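PDB 6JDR: PP1b from Porcine reproductive and respiratory syndrome virus, which probably unwinds RNA and DNA duplexes with 5' to 3' polarity, driven by ATP hydrolysis, as the nsp10 helicase part of the viral replicase polyprotein. Local coordinates for residues A[7-12]-A[30-35]; A[41-44]-A[49-52]; A[43-48]-A[55-60]. The protein carries 1 engineered substitution. One frame throughout, in Å; residues are numbered along the deposited sequence.

Interaction 1: A[7-12]-A[30-35]; sequences CGYCGA and HFHQHC. With ZN (zinc ion), chain B; ZN (zinc ion), chain C.
The hydroxyl of Tyr9 has two partners: His32 ND1 donates to Tyr9 OH at 2.7 Å, and Asp65 OD1 is hydrogen-bonded to the same oxygen. The bond from His32 is nearly straight, 168° at the hydrogen, and the oxygen lies only 7° out of the imidazole plane. At the other end of that ring NE2 binds a zinc ion at 2.1 Å, so both ring nitrogens are used and the rotation of the imidazole is fixed. His34 ND1, Cys35 SG and Cys20 complete this site. The chi1 of His32 (-172°) swings the imidazole away from its own N and carries it between the Tyr9 hydroxyl and the metal. The two side chains cross at about a right angle. Tyr9 belongs to the second shell of this zinc ion, and the carboxylate of Asp65 would be expected to polarise the hydroxyl. Tyr9 also sits in a CxxC turn, where Cys7 SG and Cys10 SG hold a second zinc ion together with Cys25 and His28; the tyrosine ring stacks on that of His28. Helix 63-67 supplies Asp65 and packs Leu64 against Tyr9, while Gly8 is backbone-bonded to Asp23 of strand 23-24.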
ATOM      1  N   CYS A   7      20.181  -3.691 -21.012  1.00 49.04           N
ATOM      2  CA  CYS A   7      20.674  -2.573 -20.214  1.00 45.97           C
ATOM      3  C   CYS A   7      19.755  -2.271 -19.035  1.00 46.31           C
ATOM      4  O   CYS A   7      18.537  -2.235 -19.184  1.00 46.46           O
ATOM      5  CB  CYS A   7      20.819  -1.325 -21.094  1.00 45.39           C
ATOM      6  SG  CYS A   7      21.463   0.143 -20.249  1.00 42.70           S
ATOM      7  N   GLY A   8      20.352  -2.049 -17.866  1.00 46.90           N
ATOM      8  CA  GLY A   8      19.605  -1.722 -16.652  1.00 45.31           C
ATOM      9  C   GLY A   8      18.966  -0.346 -16.678  1.00 44.98           C
ATOM     10  O   GLY A   8      18.005  -0.101 -15.954  1.00 45.73           O
ATOM     11  N   TYR A   9      19.504   0.557 -17.500  1.00 45.45           N
ATOM     12  CA  TYR A   9      18.930   1.893 -17.672  1.00 45.32           C
ATOM     13  C   TYR A   9      17.798   1.883 -18.701  1.00 47.04           C
ATOM     14  O   TYR A   9      16.656   2.233 -18.383  1.00 44.40           O
ATOM     15  CB  TYR A   9      19.991   2.896 -18.134  1.00 44.55           C
ATOM     16  CG  TYR A   9      21.061   3.230 -17.119  1.00 43.83           C
ATOM     17  CD1 TYR A   9      20.752   3.939 -15.961  1.00 43.83           C
ATOM     18  CD2 TYR A   9      22.390   2.871 -17.333  1.00 42.87           C
ATOM     19  CE1 TYR A   9      21.731   4.263 -15.035  1.00 43.88           C
ATOM     20  CE2 TYR A   9      23.377   3.191 -16.415  1.00 43.59           C
ATOM     21  CZ  TYR A   9      23.042   3.888 -15.266  1.00 44.33           C
ATOM     22  OH  TYR A   9      24.015   4.207 -14.347  1.00 44.08           O
ATOM     23  N   CYS A  10      18.133   1.474 -19.928  1.00 47.76           N
ATOM     24  CA  CYS A  10      17.264   1.675 -21.096  1.00 48.77           C
ATOM     25  C   CYS A  10      16.722   0.403 -21.755  1.00 49.17           C
ATOM     26  O   CYS A  10      15.911   0.490 -22.676  1.00 51.51           O
ATOM     27  CB  CYS A  10      18.021   2.473 -22.153  1.00 48.35           C
ATOM     28  SG  CYS A  10      19.403   1.563 -22.882  1.00 49.19           S
ATOM     29  N   GLY A  11      17.173  -0.767 -21.315  1.00 49.95           N
ATOM     30  CA  GLY A  11      16.694  -2.032 -21.870  1.00 50.57           C
ATOM     31  C   GLY A  11      17.306  -2.474 -23.194  1.00 51.37           C
ATOM     32  O   GLY A  11      16.967  -3.542 -23.697  1.00 53.19           O
ATOM     33  N   ALA A  12      18.208  -1.675 -23.762  1.00 51.36           N
ATOM     34  CA  ALA A  12      18.905  -2.052 -24.993  1.00 51.90           C
ATOM     35  C   ALA A  12      19.874  -3.205 -24.718  1.00 53.50           C
ATOM     36  O   ALA A  12      20.181  -3.478 -23.559  1.00 53.97           O
ATOM     37  CB  ALA A  12      19.657  -0.854 -25.550  1.00 51.19           C
ATOM     38  N   HIS A  30      29.380   5.155 -20.437  1.00 45.06           N
ATOM     39  CA  HIS A  30      30.060   6.421 -20.163  1.00 47.16           C
ATOM     40  C   HIS A  30      29.251   7.399 -19.289  1.00 46.74           C
ATOM     41  O   HIS A  30      29.623   8.564 -19.163  1.00 46.72           O
ATOM     42  CB  HIS A  30      30.440   7.090 -21.497  1.00 48.12           C
ATOM     43  CG  HIS A  30      31.642   6.485 -22.160  1.00 48.59           C
ATOM     44  ND1 HIS A  30      31.707   5.157 -22.528  1.00 48.93           N
ATOM     45  CD2 HIS A  30      32.822   7.036 -22.533  1.00 48.82           C
ATOM     46  CE1 HIS A  30      32.877   4.916 -23.092  1.00 49.15           C
ATOM     47  NE2 HIS A  30      33.572   6.039 -23.108  1.00 49.33           N
ATOM     48  N   PHE A  31      28.160   6.930 -18.683  1.00 46.41           N
ATOM     49  CA  PHE A  31      27.328   7.783 -17.826  1.00 46.35           C
ATOM     50  C   PHE A  31      27.055   7.140 -16.459  1.00 44.62           C
ATOM     51  O   PHE A  31      25.988   7.338 -15.867  1.00 44.03           O
ATOM     52  CB  PHE A  31      26.013   8.122 -18.535  1.00 47.48           C
ATOM     53  CG  PHE A  31      26.197   8.858 -19.831  1.00 49.80           C
ATOM     54  CD1 PHE A  31      26.307  10.244 -19.852  1.00 50.13           C
ATOM     55  CD2 PHE A  31      26.258   8.167 -21.034  1.00 51.87           C
ATOM     56  CE1 PHE A  31      26.475  10.928 -21.047  1.00 51.33           C
ATOM     57  CE2 PHE A  31      26.424   8.846 -22.234  1.00 53.19           C
ATOM     58  CZ  PHE A  31      26.533  10.228 -22.243  1.00 52.43           C
ATOM     59  N   HIS A  32      28.037   6.399 -15.952  1.00 41.87           N
ATOM     60  CA  HIS A  32      27.928   5.722 -14.662  1.00 40.14           C
ATOM     61  C   HIS A  32      29.143   6.064 -13.810  1.00 40.52           C
ATOM     62  O   HIS A  32      30.148   5.354 -13.819  1.00 41.67           O
ATOM     63  CB  HIS A  32      27.817   4.216 -14.878  1.00 39.26           C
ATOM     64  CG  HIS A  32      27.514   3.443 -13.635  1.00 38.19           C
ATOM     65  ND1 HIS A  32      26.229   3.152 -13.234  1.00 37.94           N
ATOM     66  CD2 HIS A  32      28.331   2.883 -12.713  1.00 38.18           C
ATOM     67  CE1 HIS A  32      26.266   2.453 -12.114  1.00 37.68           C
ATOM     68  NE2 HIS A  32      27.530   2.271 -11.782  1.00 37.16           N
ATOM     69  N   GLN A  33      29.042   7.162 -13.071  1.00 41.58           N
ATOM     70  CA  GLN A  33      30.171   7.684 -12.305  1.00 42.76           C
ATOM     71  C   GLN A  33      30.349   6.978 -10.962  1.00 41.96           C
ATOM     72  O   GLN A  33      31.353   7.178 -10.285  1.00 41.92           O
ATOM     73  CB  GLN A  33      30.006   9.194 -12.098  1.00 45.32           C
ATOM     74  CG  GLN A  33      29.902   9.966 -13.406  1.00 47.69           C
ATOM     75  CD  GLN A  33      29.912  11.470 -13.215  1.00 50.61           C
ATOM     76  OE1 GLN A  33      29.351  11.990 -12.254  1.00 53.86           O
ATOM     77  NE2 GLN A  33      30.547  12.178 -14.141  1.00 52.60           N
ATOM     78  N   HIS A  34      29.376   6.154 -10.589  1.00 42.38           N
ATOM     79  CA  HIS A  34      29.392   5.414  -9.323  1.00 42.39           C
ATOM     80  C   HIS A  34      30.601   4.492  -9.165  1.00 42.84           C
ATOM     81  O   HIS A  34      31.188   4.408  -8.088  1.00 44.36           O
ATOM     82  CB  HIS A  34      28.098   4.602  -9.208  1.00 41.45           C
ATOM     83  CG  HIS A  34      28.030   3.727  -8.000  1.00 40.50           C
ATOM     84  ND1 HIS A  34      28.042   2.353  -8.080  1.00 40.53           N
ATOM     85  CD2 HIS A  34      27.934   4.026  -6.685  1.00 40.30           C
ATOM     86  CE1 HIS A  34      27.968   1.839  -6.866  1.00 40.25           C
ATOM     87  NE2 HIS A  34      27.904   2.834  -6.000  1.00 40.58           N
ATOM     88  N   CYS A  35      30.966   3.798 -10.236  1.00 42.93           N
ATOM     89  CA  CYS A  35      32.048   2.813 -10.176  1.00 41.78           C
ATOM     90  C   CYS A  35      32.557   2.500 -11.585  1.00 41.50           C
ATOM     91  O   CYS A  35      31.925   2.888 -12.568  1.00 42.20           O
ATOM     92  CB  CYS A  35      31.562   1.540  -9.473  1.00 40.49           C
ATOM     93  SG  CYS A  35      30.293   0.627 -10.371  1.00 38.44           S
TER
HETATM   94 ZN    ZN B 501      28.176   1.307  -9.974  1.00 36.84          ZN
HETATM   95 ZN    ZN C 502      21.349   1.643 -21.959  1.00 45.99          ZN

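Interaction 2: A[41-44]-A[49-52]; sequences CGHP and SCSE. With ZN (zinc ion), chain D.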
ATOM      1  N   CYS A  41      38.436  -1.519 -24.682  1.00 48.20           N
ATOM      2  CA  CYS A  41      39.901  -1.409 -24.590  1.00 48.50           C
ATOM      3  C   CYS A  41      40.498  -2.038 -23.323  1.00 49.09           C
ATOM      4  O   CYS A  41      41.712  -1.975 -23.113  1.00 49.36           O
ATOM      5  CB  CYS A  41      40.340   0.053 -24.689  1.00 49.86           C
ATOM      6  SG  CYS A  41      39.843   1.096 -23.296  1.00 51.09           S
ATOM      7  N   GLY A  42      39.657  -2.632 -22.478  1.00 48.73           N
ATOM      8  CA  GLY A  42      40.122  -3.319 -21.274  1.00 49.38           C
ATOM      9  C   GLY A  42      40.383  -2.408 -20.086  1.00 49.55           C
ATOM     10  O   GLY A  42      40.931  -2.849 -19.078  1.00 49.62           O
ATOM     11  N   HIS A  43      39.994  -1.141 -20.198  1.00 50.37           N
ATOM     12  CA  HIS A  43      40.141  -0.180 -19.107  1.00 50.49           C
ATOM     13  C   HIS A  43      38.763   0.379 -18.740  1.00 49.21           C
ATOM     14  O   HIS A  43      37.792   0.171 -19.482  1.00 47.35           O
ATOM     15  CB  HIS A  43      41.073   0.962 -19.523  1.00 51.99           C
ATOM     16  CG  HIS A  43      42.422   0.506 -19.984  1.00 53.72           C
ATOM     17  ND1 HIS A  43      42.886   0.721 -21.264  1.00 54.32           N
ATOM     18  CD2 HIS A  43      43.409  -0.152 -19.332  1.00 55.00           C
ATOM     19  CE1 HIS A  43      44.099   0.212 -21.383  1.00 54.97           C
ATOM     20  NE2 HIS A  43      44.440  -0.324 -20.225  1.00 55.27           N
ATOM     21  N   PRO A  44      38.666   1.087 -17.596  1.00 47.51           N
ATOM     22  CA  PRO A  44      37.405   1.744 -17.260  1.00 46.03           C
ATOM     23  C   PRO A  44      37.104   2.919 -18.184  1.00 46.58           C
ATOM     24  O   PRO A  44      37.993   3.724 -18.476  1.00 45.39           O
ATOM     25  CB  PRO A  44      37.630   2.240 -15.827  1.00 46.79           C
ATOM     26  CG  PRO A  44      38.772   1.439 -15.305  1.00 47.93           C
ATOM     27  CD  PRO A  44      39.643   1.195 -16.499  1.00 47.60           C
ATOM     28  N   SER A  49      43.486   5.563 -19.466  1.00 57.63           N
ATOM     29  CA  SER A  49      44.609   4.635 -19.343  1.00 60.62           C
ATOM     30  C   SER A  49      45.227   4.401 -20.719  1.00 61.49           C
ATOM     31  O   SER A  49      46.433   4.182 -20.847  1.00 61.65           O
ATOM     32  CB  SER A  49      44.145   3.303 -18.762  1.00 61.93           C
ATOM     33  OG  SER A  49      43.395   3.496 -17.581  1.00 64.35           O
ATOM     34  N   CYS A  50      44.374   4.417 -21.737  1.00 61.52           N
ATOM     35  CA  CYS A  50      44.806   4.434 -23.122  1.00 61.32           C
ATOM     36  C   CYS A  50      43.974   5.478 -23.858  1.00 61.21           C
ATOM     37  O   CYS A  50      43.092   6.097 -23.266  1.00 62.77           O
ATOM     38  CB  CYS A  50      44.624   3.056 -23.755  1.00 60.67           C
ATOM     39  SG  CYS A  50      42.955   2.725 -24.354  1.00 59.24           S
ATOM     40  N   SER A  51      44.248   5.669 -25.147  1.00 61.16           N
ATOM     41  CA  SER A  51      43.559   6.701 -25.925  1.00 61.37           C
ATOM     42  C   SER A  51      42.086   6.372 -26.194  1.00 59.18           C
ATOM     43  O   SER A  51      41.297   7.269 -26.475  1.00 58.90           O
ATOM     44  CB  SER A  51      44.303   6.982 -27.241  1.00 63.02           C
ATOM     45  OG  SER A  51      44.542   5.796 -27.977  1.00 64.11           O
ATOM     46  N   GLU A  52      41.722   5.095 -26.097  1.00 59.09           N
ATOM     47  CA  GLU A  52      40.343   4.667 -26.323  1.00 61.19           C
ATOM     48  C   GLU A  52      39.418   5.008 -25.146  1.00 61.21           C
ATOM     49  O   GLU A  52      38.216   5.198 -25.339  1.00 57.68           O
ATOM     50  CB  GLU A  52      40.297   3.160 -26.596  1.00 62.03           C
ATOM     51  CG  GLU A  52      38.973   2.659 -27.160  1.00 63.90           C
ATOM     52  CD  GLU A  52      38.615   3.290 -28.495  1.00 66.26           C
ATOM     53  OE1 GLU A  52      39.504   3.386 -29.369  1.00 69.17           O
ATOM     54  OE2 GLU A  52      37.442   3.687 -28.672  1.00 67.92           O
TER
HETATM   55 ZN    ZN D 503      41.528   2.170 -22.502  1.00 53.08          ZN
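Cys41 and Cys50 turn their sulfurs the same way, each SG lying between its own backbone N and carbonyl carbon (chi1 67° and 83°), and the two meet at one zinc ion. His43 reaches the metal differently: its CG stands anti to the carbonyl carbon, which presents ND1 to the zinc at 2.3 Å. The sulfurs are 3.7 Å apart, Cys41 SG to Cys50 SG, a separation set by shared coordination, and His43 ND1 lies equally far from Cys50 SG, with that sulfur near the plane of the imidazole at its edge. Cys53 provides the fourth ligand. This is a zinc site of three cysteines and one histidine: a Cys-x-His pair on one arm faces a CxxC turn on the other, in the N-terminal zinc-binding domain of the helicase. Glu52 N makes a weak bond to Cys50 SG at 3.2 Å, so a backbone N-H also reaches a metal-bound sulfur. Over one face of the His43 ring sits Ser49 CB, a CH-pi contact 3.6 Å from the ring centroid and 15° off its normal, while Ser49 OG is hydrogen-bonded to Ser47 OG. On the far side of the site from Ser49, Glu52 CB packs on Cys41 CB at 3.6 Å. From there the glutamate bends away, and its OE2 bonds to Trp40 NE1.

Interaction 3: A[43-48]-A[55-60]; sequences HPAGSG and PPLGKG. With ZN (zinc ion), chain D.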
ATOM      1  N   HIS A  43      39.994  -1.141 -20.198  1.00 50.37           N
ATOM      2  CA  HIS A  43      40.141  -0.180 -19.107  1.00 50.49           C
ATOM      3  C   HIS A  43      38.763   0.379 -18.740  1.00 49.21           C
ATOM      4  O   HIS A  43      37.792   0.171 -19.482  1.00 47.35           O
ATOM      5  CB  HIS A  43      41.073   0.962 -19.523  1.00 51.99           C
ATOM      6  CG  HIS A  43      42.422   0.506 -19.984  1.00 53.72           C
ATOM      7  ND1 HIS A  43      42.886   0.721 -21.264  1.00 54.32           N
ATOM      8  CD2 HIS A  43      43.409  -0.152 -19.332  1.00 55.00           C
ATOM      9  CE1 HIS A  43      44.099   0.212 -21.383  1.00 54.97           C
ATOM     10  NE2 HIS A  43      44.440  -0.324 -20.225  1.00 55.27           N
ATOM     11  N   PRO A  44      38.666   1.087 -17.596  1.00 47.51           N
ATOM     12  CA  PRO A  44      37.405   1.744 -17.260  1.00 46.03           C
ATOM     13  C   PRO A  44      37.104   2.919 -18.184  1.00 46.58           C
ATOM     14  O   PRO A  44      37.993   3.724 -18.476  1.00 45.39           O
ATOM     15  CB  PRO A  44      37.630   2.240 -15.827  1.00 46.79           C
ATOM     16  CG  PRO A  44      38.772   1.439 -15.305  1.00 47.93           C
ATOM     17  CD  PRO A  44      39.643   1.195 -16.499  1.00 47.60           C
ATOM     18  N   ALA A  45      35.859   3.015 -18.644  1.00 47.24           N
ATOM     19  CA  ALA A  45      35.434   4.154 -19.448  1.00 48.14           C
ATOM     20  C   ALA A  45      35.818   5.449 -18.739  1.00 48.81           C
ATOM     21  O   ALA A  45      35.579   5.597 -17.540  1.00 49.10           O
ATOM     22  CB  ALA A  45      33.933   4.111 -19.683  1.00 47.96           C
ATOM     23  N   GLY A  46      36.439   6.363 -19.478  1.00 50.06           N
ATOM     24  CA  GLY A  46      36.824   7.671 -18.949  1.00 48.81           C
ATOM     25  C   GLY A  46      38.082   7.688 -18.105  1.00 49.05           C
ATOM     26  O   GLY A  46      38.423   8.723 -17.542  1.00 50.06           O
ATOM     27  N   SER A  47      38.788   6.561 -18.025  1.00 50.41           N
ATOM     28  CA  SER A  47      39.992   6.469 -17.193  1.00 52.38           C
ATOM     29  C   SER A  47      41.212   7.139 -17.817  1.00 53.90           C
ATOM     30  O   SER A  47      42.107   7.589 -17.102  1.00 53.60           O
ATOM     31  CB  SER A  47      40.322   5.008 -16.896  1.00 51.66           C
ATOM     32  OG  SER A  47      40.385   4.259 -18.091  1.00 51.57           O
ATOM     33  N   GLY A  48      41.253   7.190 -19.148  1.00 56.50           N
ATOM     34  CA  GLY A  48      42.415   7.710 -19.867  1.00 57.50           C
ATOM     35  C   GLY A  48      43.668   6.869 -19.665  1.00 58.36           C
ATOM     36  O   GLY A  48      44.783   7.397 -19.675  1.00 58.38           O
ATOM     37  N   PRO A  55      37.854   9.647 -23.734  1.00 61.24           N
ATOM     38  CA  PRO A  55      36.594  10.396 -23.674  1.00 61.36           C
ATOM     39  C   PRO A  55      35.985  10.361 -22.267  1.00 61.91           C
ATOM     40  O   PRO A  55      35.830   9.279 -21.703  1.00 61.68           O
ATOM     41  CB  PRO A  55      35.697   9.665 -24.679  1.00 60.68           C
ATOM     42  CG  PRO A  55      36.642   9.047 -25.645  1.00 61.20           C
ATOM     43  CD  PRO A  55      37.870   8.687 -24.851  1.00 61.25           C
ATOM     44  N   PRO A  56      35.645  11.535 -21.702  1.00 61.31           N
ATOM     45  CA  PRO A  56      35.295  11.589 -20.287  1.00 59.71           C
ATOM     46  C   PRO A  56      33.890  11.074 -19.991  1.00 57.69           C
ATOM     47  O   PRO A  56      33.048  11.011 -20.889  1.00 56.36           O
ATOM     48  CB  PRO A  56      35.393  13.079 -19.970  1.00 60.51           C
ATOM     49  CG  PRO A  56      34.996  13.743 -21.242  1.00 61.59           C
ATOM     50  CD  PRO A  56      35.450  12.841 -22.360  1.00 61.66           C
ATOM     51  N   LEU A  57      33.656  10.707 -18.732  1.00 55.43           N
ATOM     52  CA  LEU A  57      32.341  10.257 -18.288  1.00 53.37           C
ATOM     53  C   LEU A  57      31.365  11.430 -18.256  1.00 52.45           C
ATOM     54  O   LEU A  57      31.755  12.565 -17.985  1.00 49.65           O
ATOM     55  CB  LEU A  57      32.429   9.617 -16.899  1.00 53.36           C
ATOM     56  CG  LEU A  57      33.288   8.352 -16.769  1.00 53.18           C
ATOM     57  CD1 LEU A  57      33.507   7.995 -15.306  1.00 51.73           C
ATOM     58  CD2 LEU A  57      32.666   7.188 -17.527  1.00 52.36           C
ATOM     59  N   GLY A  58      30.099  11.141 -18.543  1.00 53.33           N
ATOM     60  CA  GLY A  58      29.034  12.140 -18.499  1.00 53.52           C
ATOM     61  C   GLY A  58      28.207  12.040 -17.231  1.00 54.25           C
ATOM     62  O   GLY A  58      28.390  11.126 -16.423  1.00 53.45           O
ATOM     63  N   LYS A  59      27.292  12.991 -17.064  1.00 55.48           N
ATOM     64  CA  LYS A  59      26.401  13.035 -15.907  1.00 55.71           C
ATOM     65  C   LYS A  59      25.370  11.919 -16.013  1.00 53.27           C
ATOM     66  O   LYS A  59      24.995  11.521 -17.112  1.00 52.97           O
ATOM     67  CB  LYS A  59      25.701  14.396 -15.846  1.00 59.64           C
ATOM     68  CG  LYS A  59      24.703  14.583 -14.709  1.00 63.36           C
ATOM     69  CD  LYS A  59      23.984  15.918 -14.850  1.00 66.54           C
ATOM     70  CE  LYS A  59      22.981  16.152 -13.732  1.00 68.60           C
ATOM     71  NZ  LYS A  59      23.650  16.505 -12.449  1.00 69.74           N
ATOM     72  N   GLY A  60      24.909  11.426 -14.867  1.00 51.71           N
ATOM     73  CA  GLY A  60      23.878  10.391 -14.829  1.00 49.64           C
ATOM     74  C   GLY A  60      22.656  10.746 -15.655  1.00 48.38           C
ATOM     75  O   GLY A  60      22.255  11.911 -15.716  1.00 47.68           O
TER
HETATM   76 ZN    ZN D 503      41.528   2.170 -22.502  1.00 53.08          ZN
HETATM   77  O   HOH W   1      36.158   6.580 -22.178  1.00 47.98           O
HETATM   78  O   HOH W   2      36.286  11.070 -17.255  1.00 51.72           O
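Leu57 lays its side chain against the turn at Ala45 and Gly46. From CB, which runs past the turn rather than at it, chi1 (-63°) sets CG anti to the carbonyl carbon and brings it to the rim of the peptide that joins Ala45 to Gly46, on one side of its plane. There CG lies 3.7 Å from Ala45 O and 4.2 Å from Gly46 CA. Of the two methyls, CD1 reaches past the oxygen, 3.9 Å from Ala45 O, whereas CD2 comes down over the carbonyl, 3.3 Å from Ala45 O, and also packs on Ala45 CB at 4.0 Å.

The turn is a type II beta turn from Pro44 to Ser47, closed by the bond from Ser47 N to Pro44 O. Gly46 holds its third position with a positive phi of 79°, and the absence of a side chain there lets the leucine come close. Gly46 CA also makes a CA-H...O contact with Pro55 O at 3.3 Å, 138° at the hydrogen.

Two waters join the backbones. One accepts from Gly46 N at 2.7 Å and donates to Pro55 O at 2.8 Å; the other donates to Gly46 O and accepts from Leu57 N. Both polar groups of Gly46 are thereby satisfied. Ala45 also packs on Ile39 and His30, still within the zinc-binding domain. No direct hydrogen bond links the segments, so the spacing of the two backbones is set by the two waters and the leucine methyls more than by direct bonds.

In the fold
All three interactions lie in the zinc-binding domain, with centres 30 to 47 Å from the centre of the chain. Interactions 2 and 3 start from the same loop, share His43 and Pro44, and have centres about 10 Å apart: one holds the zinc ion, the other packs the turn that follows His43. Interaction 3 in turn touches interaction 1, with centres about 12 Å apart, through a probable hydrogen bond from Gly58 N to His30 O at 2.7 Å and packing of Phe31 CD1 on Lys59 O at 3.3 Å. Interactions 1 and 2 do not touch, with centres about 18 Å and nearest atoms about 5 Å apart; interaction 3 connects the two.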